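Local coordinates for heat shock protein STI1 (Saccharomyces cerevisiae, PDB 3UPV), which acts as an adaptor between the chaperones Hsp70 and Hsp90, this chain being its TPR2B domain bound to a peptide from the C-terminal part of Hsp70, at residues E29-A34 and S42-A47; A74-A79 and A111-Q116; A97-D102 and Q116-A121. All coordinates share one frame; numbering follows the deposited sequence.

Contact 1. Residues E29-A34 and S42-A47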
loop_
_atom_site.group_PDB
_atom_site.type_symbol
_atom_site.label_atom_id
_atom_site.label_comp_id
_atom_site.label_asym_id
_atom_site.label_seq_id
_atom_site.Cartn_x
_atom_site.Cartn_y
_atom_site.Cartn_z
ATOM N N GLU A 29 9.769 7.946 -9.792
ATOM C CA GLU A 29 9.666 9.194 -10.490
ATOM C C GLU A 29 8.438 9.978 -10.040
ATOM O O GLU A 29 8.562 11.201 -9.863
ATOM C CB GLU A 29 9.660 8.986 -12.017
ATOM C CG GLU A 29 9.456 10.324 -12.756
ATOM C CD GLU A 29 9.496 10.274 -14.305
ATOM O OE1 GLU A 29 9.439 9.204 -14.925
ATOM O OE2 GLU A 29 9.574 11.463 -14.927
ATOM N N MET A 30 7.260 9.313 -9.898
ATOM C CA MET A 30 6.058 9.969 -9.354
ATOM C C MET A 30 6.375 10.665 -7.998
ATOM O O MET A 30 5.953 11.788 -7.725
ATOM C CB MET A 30 4.942 8.967 -9.158
ATOM C CG MET A 30 3.555 9.644 -8.820
ATOM S SD MET A 30 2.381 8.344 -8.592
ATOM C CE MET A 30 1.084 9.397 -7.864
ATOM N N ILE A 31 7.109 9.950 -7.164
ATOM C CA ILE A 31 7.486 10.410 -5.828
ATOM C C ILE A 31 8.430 11.623 -5.964
ATOM O O ILE A 31 8.212 12.622 -5.264
ATOM C CB ILE A 31 8.193 9.333 -4.954
ATOM C CG1 ILE A 31 7.142 8.319 -4.470
ATOM C CG2 ILE A 31 8.887 10.052 -3.749
ATOM C CD1 ILE A 31 7.706 7.083 -3.867
ATOM N N LYS A 32 9.446 11.573 -6.842
ATOM C CA LYS A 32 10.292 12.743 -7.037
ATOM C C LYS A 32 9.462 13.961 -7.483
ATOM O O LYS A 32 9.704 15.102 -7.023
ATOM C CB LYS A 32 11.381 12.405 -8.064
ATOM C CG LYS A 32 12.100 13.612 -8.663
ATOM C CD LYS A 32 13.291 13.157 -9.521
ATOM C CE LYS A 32 14.251 14.329 -9.653
ATOM N NZ LYS A 32 14.720 14.438 -11.069
ATOM N N ARG A 33 8.529 13.730 -8.392
ATOM C CA ARG A 33 7.731 14.836 -9.012
ATOM C C ARG A 33 6.548 15.371 -8.209
ATOM O O ARG A 33 6.146 16.527 -8.417
ATOM C CB ARG A 33 7.272 14.474 -10.433
ATOM C CG ARG A 33 8.430 14.013 -11.325
ATOM C CD ARG A 33 9.381 15.003 -11.817
ATOM N NE ARG A 33 9.803 14.568 -13.151
ATOM C CZ ARG A 33 10.082 15.421 -14.109
ATOM N NH1 ARG A 33 10.469 14.989 -15.306
ATOM N NH2 ARG A 33 9.980 16.710 -13.842
ATOM N N ALA A 34 6.009 14.531 -7.318
ATOM C CA ALA A 34 4.919 14.919 -6.427
ATOM C C ALA A 34 5.166 14.304 -5.044
ATOM O O ALA A 34 4.549 13.378 -4.659
ATOM C CB ALA A 34 3.580 14.481 -7.016
ATOM N N SER A 42 2.459 4.566 -1.719
ATOM C CA SER A 42 1.650 3.358 -1.640
ATOM C C SER A 42 1.885 2.529 -2.895
ATOM O O SER A 42 2.001 1.300 -2.814
ATOM C CB SER A 42 0.168 3.696 -1.466
ATOM O OG SER A 42 -0.616 2.516 -1.635
ATOM N N ASN A 43 1.934 3.199 -4.072
ATOM C CA ASN A 43 2.069 2.486 -5.330
ATOM C C ASN A 43 3.456 1.845 -5.414
ATOM O O ASN A 43 3.579 0.649 -5.744
ATOM C CB ASN A 43 1.841 3.407 -6.539
ATOM C CG ASN A 43 0.362 3.803 -6.752
ATOM O OD1 ASN A 43 -0.600 3.219 -6.213
ATOM N ND2 ASN A 43 0.195 4.807 -7.605
ATOM N N ARG A 44 4.519 2.587 -5.044
ATOM C CA ARG A 44 5.806 1.933 -5.075
ATOM C C ARG A 44 5.829 0.758 -4.096
ATOM O O ARG A 44 6.384 -0.315 -4.448
ATOM C CB ARG A 44 6.891 2.946 -4.677
ATOM C CG ARG A 44 8.266 2.388 -4.927
ATOM C CD ARG A 44 9.436 3.411 -4.843
ATOM N NE ARG A 44 9.552 4.015 -3.539
ATOM C CZ ARG A 44 10.359 5.026 -3.269
ATOM N NH1 ARG A 44 11.114 5.598 -4.248
ATOM N NH2 ARG A 44 10.370 5.495 -2.037
ATOM N N ALA A 45 5.223 0.920 -2.889
ATOM C CA ALA A 45 5.117 -0.222 -1.962
ATOM C C ALA A 45 4.491 -1.444 -2.635
ATOM O O ALA A 45 4.861 -2.609 -2.369
ATOM C CB ALA A 45 4.316 0.134 -0.731
ATOM N N ALA A 46 3.477 -1.210 -3.426
ATOM C CA ALA A 46 2.761 -2.360 -4.041
ATOM C C ALA A 46 3.727 -3.138 -4.902
ATOM O O ALA A 46 3.701 -4.400 -4.943
ATOM C CB ALA A 46 1.550 -1.862 -4.865
ATOM N N ALA A 47 4.546 -2.401 -5.642
ATOM C CA ALA A 47 5.491 -3.064 -6.527
ATOM C C ALA A 47 6.664 -3.735 -5.782
ATOM O O ALA A 47 7.120 -4.853 -6.124
ATOM C CB ALA A 47 5.979 -2.075 -7.623
#
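Ile31 of helix 20-33 sets the end of its side chain on the guanidinium of Arg44 in helix 38-50, and this meeting joins two successive tetratricopeptide repeats, TPR 7 and TPR 8. The evidence for a face contact is the place of one methyl: Ile31 CD1 stands over the centre of the flat group, 3.4 Å from Arg44 CZ. It is also nearly equidistant from the three nitrogens, with Arg44 NE at 3.6 Å and Arg44 NH1 at 3.7 Å, as expected of a methyl that uses the face and favours no single N-H. The two side chains cross at about a right angle. Ile31 holds CG1 beside the backbone N and anti to the carbonyl carbon, and its anti chi2 (168°) carries CD1 outward to the arginine. Arg44 leaves its backbone extended and then bends at chi3 (61°), which turns the guanidinium face to the methyl. Its polar atoms are engaged elsewhere: NE in a salt bridge with Asp60, and NH1 in a hydrogen bond with Thr28. These two grips, on different nitrogens, probably fix the rotation of the group. Beside this pair, Met30 and Asn43 approach more loosely. The sulfur Met30 SD lies 4.3 Å from Asn43 ND2, a packing distance, while the amide nitrogen ND2 hydrogen-bonds to the backbone of the bound peptide.

Contact 2. Residues A74-A79 and A111-Q116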
loop_
_atom_site.group_PDB
_atom_site.type_symbol
_atom_site.label_atom_id
_atom_site.label_comp_id
_atom_site.label_asym_id
_atom_site.label_seq_id
_atom_site.Cartn_x
_atom_site.Cartn_y
_atom_site.Cartn_z
ATOM N N ALA A 74 -3.189 2.370 2.040
ATOM C CA ALA A 74 -1.826 2.332 2.613
ATOM C C ALA A 74 -1.808 1.492 3.893
ATOM O O ALA A 74 -0.870 0.756 4.151
ATOM C CB ALA A 74 -1.365 3.685 2.867
ATOM N N TYR A 75 -2.856 1.624 4.685
ATOM C CA TYR A 75 -2.940 0.835 5.916
ATOM C C TYR A 75 -3.105 -0.650 5.611
ATOM O O TYR A 75 -2.369 -1.512 6.235
ATOM C CB TYR A 75 -4.076 1.286 6.809
ATOM C CG TYR A 75 -4.057 2.720 7.300
ATOM C CD1 TYR A 75 -3.403 3.085 8.488
ATOM C CD2 TYR A 75 -4.722 3.724 6.593
ATOM C CE1 TYR A 75 -3.423 4.428 8.930
ATOM C CE2 TYR A 75 -4.680 5.049 7.005
ATOM C CZ TYR A 75 -4.085 5.395 8.176
ATOM O OH TYR A 75 -4.180 6.728 8.571
ATOM N N ILE A 76 -3.975 -0.967 4.637
ATOM C CA ILE A 76 -4.193 -2.346 4.316
ATOM C C ILE A 76 -2.913 -2.961 3.720
ATOM O O ILE A 76 -2.421 -4.053 4.120
ATOM C CB ILE A 76 -5.362 -2.547 3.380
ATOM C CG1 ILE A 76 -6.632 -2.102 4.086
ATOM C CG2 ILE A 76 -5.401 -4.048 2.953
ATOM C CD1 ILE A 76 -7.823 -2.001 3.180
ATOM N N ARG A 77 -2.279 -2.189 2.833
ATOM C CA ARG A 77 -1.000 -2.637 2.270
ATOM C C ARG A 77 0.076 -2.907 3.309
ATOM O O ARG A 77 0.845 -3.904 3.248
ATOM C CB ARG A 77 -0.537 -1.576 1.295
ATOM C CG ARG A 77 0.337 -2.186 0.338
ATOM C CD ARG A 77 0.862 -1.250 -0.766
ATOM N NE ARG A 77 -0.157 -0.584 -1.596
ATOM C CZ ARG A 77 -0.837 -1.212 -2.557
ATOM N NH1 ARG A 77 -1.741 -0.567 -3.330
ATOM N NH2 ARG A 77 -0.588 -2.501 -2.755
ATOM N N LYS A 78 0.257 -1.955 4.211
ATOM C CA LYS A 78 1.224 -2.138 5.286
ATOM C C LYS A 78 0.978 -3.405 6.123
ATOM O O LYS A 78 1.931 -4.119 6.441
ATOM C CB LYS A 78 1.113 -0.957 6.216
ATOM C CG LYS A 78 2.061 -1.016 7.412
ATOM C CD LYS A 78 1.883 0.270 8.247
ATOM C CE LYS A 78 2.576 0.150 9.587
ATOM N NZ LYS A 78 2.503 1.418 10.412
ATOM N N ALA A 79 -0.291 -3.624 6.510
ATOM C CA ALA A 79 -0.636 -4.817 7.300
ATOM C C ALA A 79 -0.285 -6.067 6.558
ATOM O O ALA A 79 0.191 -7.046 7.164
ATOM C CB ALA A 79 -2.084 -4.834 7.642
ATOM N N ALA A 111 -14.080 -3.722 4.242
ATOM C CA ALA A 111 -14.247 -4.495 5.475
ATOM C C ALA A 111 -13.901 -5.938 5.328
ATOM O O ALA A 111 -13.283 -6.490 6.239
ATOM C CB ALA A 111 -15.689 -4.412 6.008
ATOM N N ARG A 112 -14.368 -6.569 4.216
ATOM C CA ARG A 112 -14.111 -7.988 4.039
ATOM C C ARG A 112 -12.623 -8.269 3.974
ATOM O O ARG A 112 -12.154 -9.215 4.628
ATOM C CB ARG A 112 -14.866 -8.574 2.814
ATOM C CG ARG A 112 -16.327 -8.740 3.122
ATOM C CD ARG A 112 -16.968 -9.401 1.907
ATOM N NE ARG A 112 -18.428 -9.383 1.973
ATOM C CZ ARG A 112 -19.182 -8.437 1.416
ATOM N NH1 ARG A 112 -20.513 -8.490 1.520
ATOM N NH2 ARG A 112 -18.601 -7.424 0.755
ATOM N N GLU A 113 -11.884 -7.428 3.239
ATOM C CA GLU A 113 -10.465 -7.693 3.084
ATOM C C GLU A 113 -9.746 -7.516 4.426
ATOM O O GLU A 113 -8.930 -8.351 4.841
ATOM C CB GLU A 113 -9.859 -6.776 2.037
ATOM C CG GLU A 113 -8.299 -6.975 1.996
ATOM C CD GLU A 113 -7.558 -6.240 0.887
ATOM O OE1 GLU A 113 -6.379 -6.680 0.595
ATOM O OE2 GLU A 113 -8.114 -5.259 0.359
ATOM N N ILE A 114 -10.148 -6.505 5.178
ATOM C CA ILE A 114 -9.463 -6.213 6.415
ATOM C C ILE A 114 -9.739 -7.322 7.407
ATOM O O ILE A 114 -8.811 -7.749 8.121
ATOM C CB ILE A 114 -9.929 -4.881 6.985
ATOM C CG1 ILE A 114 -9.426 -3.725 6.055
ATOM C CG2 ILE A 114 -9.449 -4.744 8.433
ATOM C CD1 ILE A 114 -9.977 -2.317 6.371
ATOM N N ASP A 115 -10.977 -7.815 7.437
ATOM C CA ASP A 115 -11.362 -8.890 8.380
ATOM C C ASP A 115 -10.599 -10.208 8.067
ATOM O O ASP A 115 -10.159 -10.935 8.963
ATOM C CB ASP A 115 -12.882 -9.163 8.362
ATOM C CG ASP A 115 -13.710 -8.079 9.107
ATOM O OD1 ASP A 115 -13.118 -7.277 9.893
ATOM O OD2 ASP A 115 -14.949 -8.027 8.890
ATOM N N GLN A 116 -10.347 -10.495 6.820
ATOM C CA GLN A 116 -9.629 -11.733 6.543
ATOM C C GLN A 116 -8.119 -11.617 6.825
ATOM O O GLN A 116 -7.493 -12.612 7.225
ATOM C CB GLN A 116 -9.932 -12.309 5.160
ATOM C CG GLN A 116 -9.484 -11.450 3.969
ATOM C CD GLN A 116 -8.118 -11.801 3.467
ATOM O OE1 GLN A 116 -7.658 -12.909 3.618
ATOM N NE2 GLN A 116 -7.453 -10.839 2.835
#
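Helices 72-84 and 111-124 come nearest, within these segments, at Ile76 and Ile114, whose CA atoms are 6.9 Å apart. At that point the two isoleucine chains cross at about a right angle, with Ile76 CD1 3.7 Å from Ile114 CG1 and Ile76 CG1 3.8 Å from the same atom. The branches of Ile76 divide the work: CG1 lies beside the backbone N (chi1 -64°) and takes its methyl to Ile114, whereas CG2, anti to that nitrogen, meets Glu113. This packing ties the TPR 9 helix 72-84 to the last helix of the chain, which lies where TPR arrays commonly carry a C-terminal capping helix. Glu113 reaches across with an extended chain, and its carboxylate rests against the methyl, Ile76 CG2 being 3.7 Å from both Glu113 CD and Glu113 OE1. An alanine at Ile76 would remove both branches, which would probably open a gap beside Ile114 and leave the Glu113 carboxylate without the methyl it packs against. The same surface faces the bound peptide: Glu113 OE2 hydrogen-bonds to a polar side chain of it, Ile76 packs on a polar side chain of it, and Arg77 NH1 hydrogen-bonds to its backbone.

Contact 3. Residues A97-D102 and Q116-A121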
loop_
_atom_site.group_PDB
_atom_site.type_symbol
_atom_site.label_atom_id
_atom_site.label_comp_id
_atom_site.label_asym_id
_atom_site.label_seq_id
_atom_site.Cartn_x
_atom_site.Cartn_y
_atom_site.Cartn_z
ATOM N N ALA A 97 -6.647 0.076 12.780
ATOM C CA ALA A 97 -6.654 1.455 12.281
ATOM C C ALA A 97 -7.251 1.535 10.897
ATOM O O ALA A 97 -8.049 2.462 10.621
ATOM C CB ALA A 97 -5.247 2.012 12.278
ATOM N N ALA A 98 -6.984 0.491 10.085
ATOM C CA ALA A 98 -7.480 0.395 8.744
ATOM C C ALA A 98 -8.973 0.197 8.828
ATOM O O ALA A 98 -9.700 0.780 8.041
ATOM C CB ALA A 98 -6.839 -0.800 7.989
ATOM N N ARG A 99 -9.463 -0.604 9.789
ATOM C CA ARG A 99 -10.918 -0.858 9.826
ATOM C C ARG A 99 -11.694 0.414 10.144
ATOM O O ARG A 99 -12.763 0.684 9.585
ATOM C CB ARG A 99 -11.238 -1.935 10.875
ATOM C CG ARG A 99 -12.734 -2.392 10.871
ATOM C CD ARG A 99 -13.037 -3.340 12.046
ATOM N NE ARG A 99 -11.939 -4.320 12.238
ATOM C CZ ARG A 99 -11.008 -4.222 13.204
ATOM N NH1 ARG A 99 -10.042 -5.127 13.313
ATOM N NH2 ARG A 99 -11.057 -3.210 14.076
ATOM N N THR A 100 -11.154 1.171 11.081
ATOM C CA THR A 100 -11.742 2.465 11.519
ATOM C C THR A 100 -11.794 3.480 10.389
ATOM O O THR A 100 -12.837 4.036 10.117
ATOM C CB THR A 100 -10.869 3.005 12.637
ATOM O OG1 THR A 100 -11.041 2.172 13.797
ATOM C CG2 THR A 100 -11.175 4.531 12.957
ATOM N N LYS A 101 -10.644 3.699 9.739
ATOM C CA LYS A 101 -10.538 4.564 8.554
ATOM C C LYS A 101 -11.443 4.076 7.437
ATOM O O LYS A 101 -12.078 4.877 6.789
ATOM C CB LYS A 101 -9.084 4.697 8.073
ATOM C CG LYS A 101 -8.265 5.665 8.934
ATOM C CD LYS A 101 -8.749 7.098 8.760
ATOM C CE LYS A 101 -8.329 8.011 9.924
ATOM N NZ LYS A 101 -7.245 8.939 9.537
ATOM N N ASP A 102 -11.528 2.758 7.241
ATOM C CA ASP A 102 -12.347 2.228 6.166
ATOM C C ASP A 102 -13.820 2.601 6.357
ATOM O O ASP A 102 -14.472 3.065 5.417
ATOM C CB ASP A 102 -12.164 0.721 6.016
ATOM C CG ASP A 102 -13.013 0.139 4.926
ATOM O OD1 ASP A 102 -13.958 -0.648 5.253
ATOM O OD2 ASP A 102 -12.720 0.471 3.732
ATOM N N GLN A 116 -10.347 -10.495 6.820
ATOM C CA GLN A 116 -9.629 -11.733 6.543
ATOM C C GLN A 116 -8.119 -11.617 6.825
ATOM O O GLN A 116 -7.493 -12.612 7.225
ATOM C CB GLN A 116 -9.932 -12.309 5.160
ATOM C CG GLN A 116 -9.484 -11.450 3.969
ATOM C CD GLN A 116 -8.118 -11.801 3.467
ATOM O OE1 GLN A 116 -7.658 -12.909 3.618
ATOM N NE2 GLN A 116 -7.453 -10.839 2.835
ATOM N N LEU A 117 -7.581 -10.407 6.641
ATOM C CA LEU A 117 -6.189 -10.136 7.064
ATOM C C LEU A 117 -6.091 -10.263 8.558
ATOM O O LEU A 117 -5.140 -10.878 9.047
ATOM C CB LEU A 117 -5.685 -8.751 6.604
ATOM C CG LEU A 117 -5.577 -8.685 5.088
ATOM C CD1 LEU A 117 -5.306 -7.280 4.652
ATOM C CD2 LEU A 117 -4.582 -9.734 4.435
ATOM N N TYR A 118 -7.084 -9.745 9.274
ATOM C CA TYR A 118 -7.067 -9.794 10.719
ATOM C C TYR A 118 -7.072 -11.237 11.221
ATOM O O TYR A 118 -6.290 -11.580 12.160
ATOM C CB TYR A 118 -8.291 -9.115 11.309
ATOM C CG TYR A 118 -8.082 -8.840 12.797
ATOM C CD1 TYR A 118 -7.536 -7.638 13.225
ATOM C CD2 TYR A 118 -8.410 -9.828 13.767
ATOM C CE1 TYR A 118 -7.347 -7.388 14.576
ATOM C CE2 TYR A 118 -8.273 -9.582 15.076
ATOM C CZ TYR A 118 -7.714 -8.357 15.484
ATOM O OH TYR A 118 -7.498 -8.104 16.814
ATOM N N TYR A 119 -7.930 -12.039 10.605
ATOM C CA TYR A 119 -8.084 -13.446 10.982
ATOM C C TYR A 119 -6.749 -14.169 10.744
ATOM O O TYR A 119 -6.339 -14.982 11.558
ATOM C CB TYR A 119 -9.169 -14.137 10.169
ATOM C CG TYR A 119 -9.343 -15.541 10.674
ATOM C CD1 TYR A 119 -9.806 -15.765 11.995
ATOM C CD2 TYR A 119 -8.979 -16.647 9.893
ATOM C CE1 TYR A 119 -9.924 -17.088 12.516
ATOM C CE2 TYR A 119 -9.087 -17.955 10.396
ATOM C CZ TYR A 119 -9.556 -18.162 11.694
ATOM O OH TYR A 119 -9.666 -19.432 12.191
ATOM N N LYS A 120 -6.096 -13.853 9.639
ATOM C CA LYS A 120 -4.901 -14.542 9.173
ATOM C C LYS A 120 -3.766 -14.131 10.148
ATOM O O LYS A 120 -3.064 -14.985 10.734
ATOM C CB LYS A 120 -4.640 -14.174 7.688
ATOM C CG LYS A 120 -3.283 -14.617 7.077
ATOM C CD LYS A 120 -3.162 -14.343 5.539
ATOM C CE LYS A 120 -3.049 -12.839 5.068
ATOM N NZ LYS A 120 -2.002 -12.451 3.932
ATOM N N ALA A 121 -3.670 -12.840 10.443
ATOM C CA ALA A 121 -2.658 -12.371 11.421
ATOM C C ALA A 121 -2.836 -12.979 12.812
ATOM O O ALA A 121 -1.842 -13.394 13.480
ATOM C CB ALA A 121 -2.607 -10.831 11.498
#
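On the surface of the TPR domain, where helix 88-106 packs beside the C-terminal helix 111-124, Arg99 meets Tyr118. Segment 97-102 starts in TPR 9, so the contact joins TPR 9 to the C-terminal helix. The backbones stay well apart, with 9.8 Å between Arg99 CA and Tyr118 CA, and the side chains alone bridge the gap; the surface buried is correspondingly small, 61 Å². The CB of each residue points toward the other helix, and both side chains set CG anti to the backbone N. Arg99 then bends at chi3 (-42°) and brings NH1 to the ring. The two flat groups stand steeply to each other, their planes 70° apart, and the side chains as wholes run obliquely. Seen from the guanidinium, Tyr118 CD1 lies at its edge, near its plane, so this is no parallel stack of flat groups. Arg99 NH1 also forms a salt bridge with Asp96 of its own helix, and Arg99 NE has a long, weak ion pair with Asp115. Tyr118 also packs on Leu92 and on Asp96, the same acid that pairs with Arg99 NH1. Both touching residues also meet crystal neighbours, so the lattice may influence their conformations. NH1 comes to the ring obliquely, with Arg99 NH1 3.5 Å from Tyr118 CD1 and 3.7 Å from Tyr118 CE1.

Overall arrangement
From the N terminus, contact 1 closes first: seven residues, four of them helical, separate its segments and take the chain from TPR 7 into TPR 8. It is complete before contact 2 opens, so these two stand in series, on opposite sides of the chain's centre with their own centres about 20 Å apart. They nevertheless touch, through a probable hydrogen bond between Ser42 OG and Arg77 NE. Contacts 2 and 3 cross, since segment 97-102 falls between 74-79 and 111-116 while 116-121 follows. They share Gln116 and bring helix 111-124 against both helix 72-84 and helix 88-106. Contacts 1 and 3 do not touch, their nearest atoms lying about 12 Å apart.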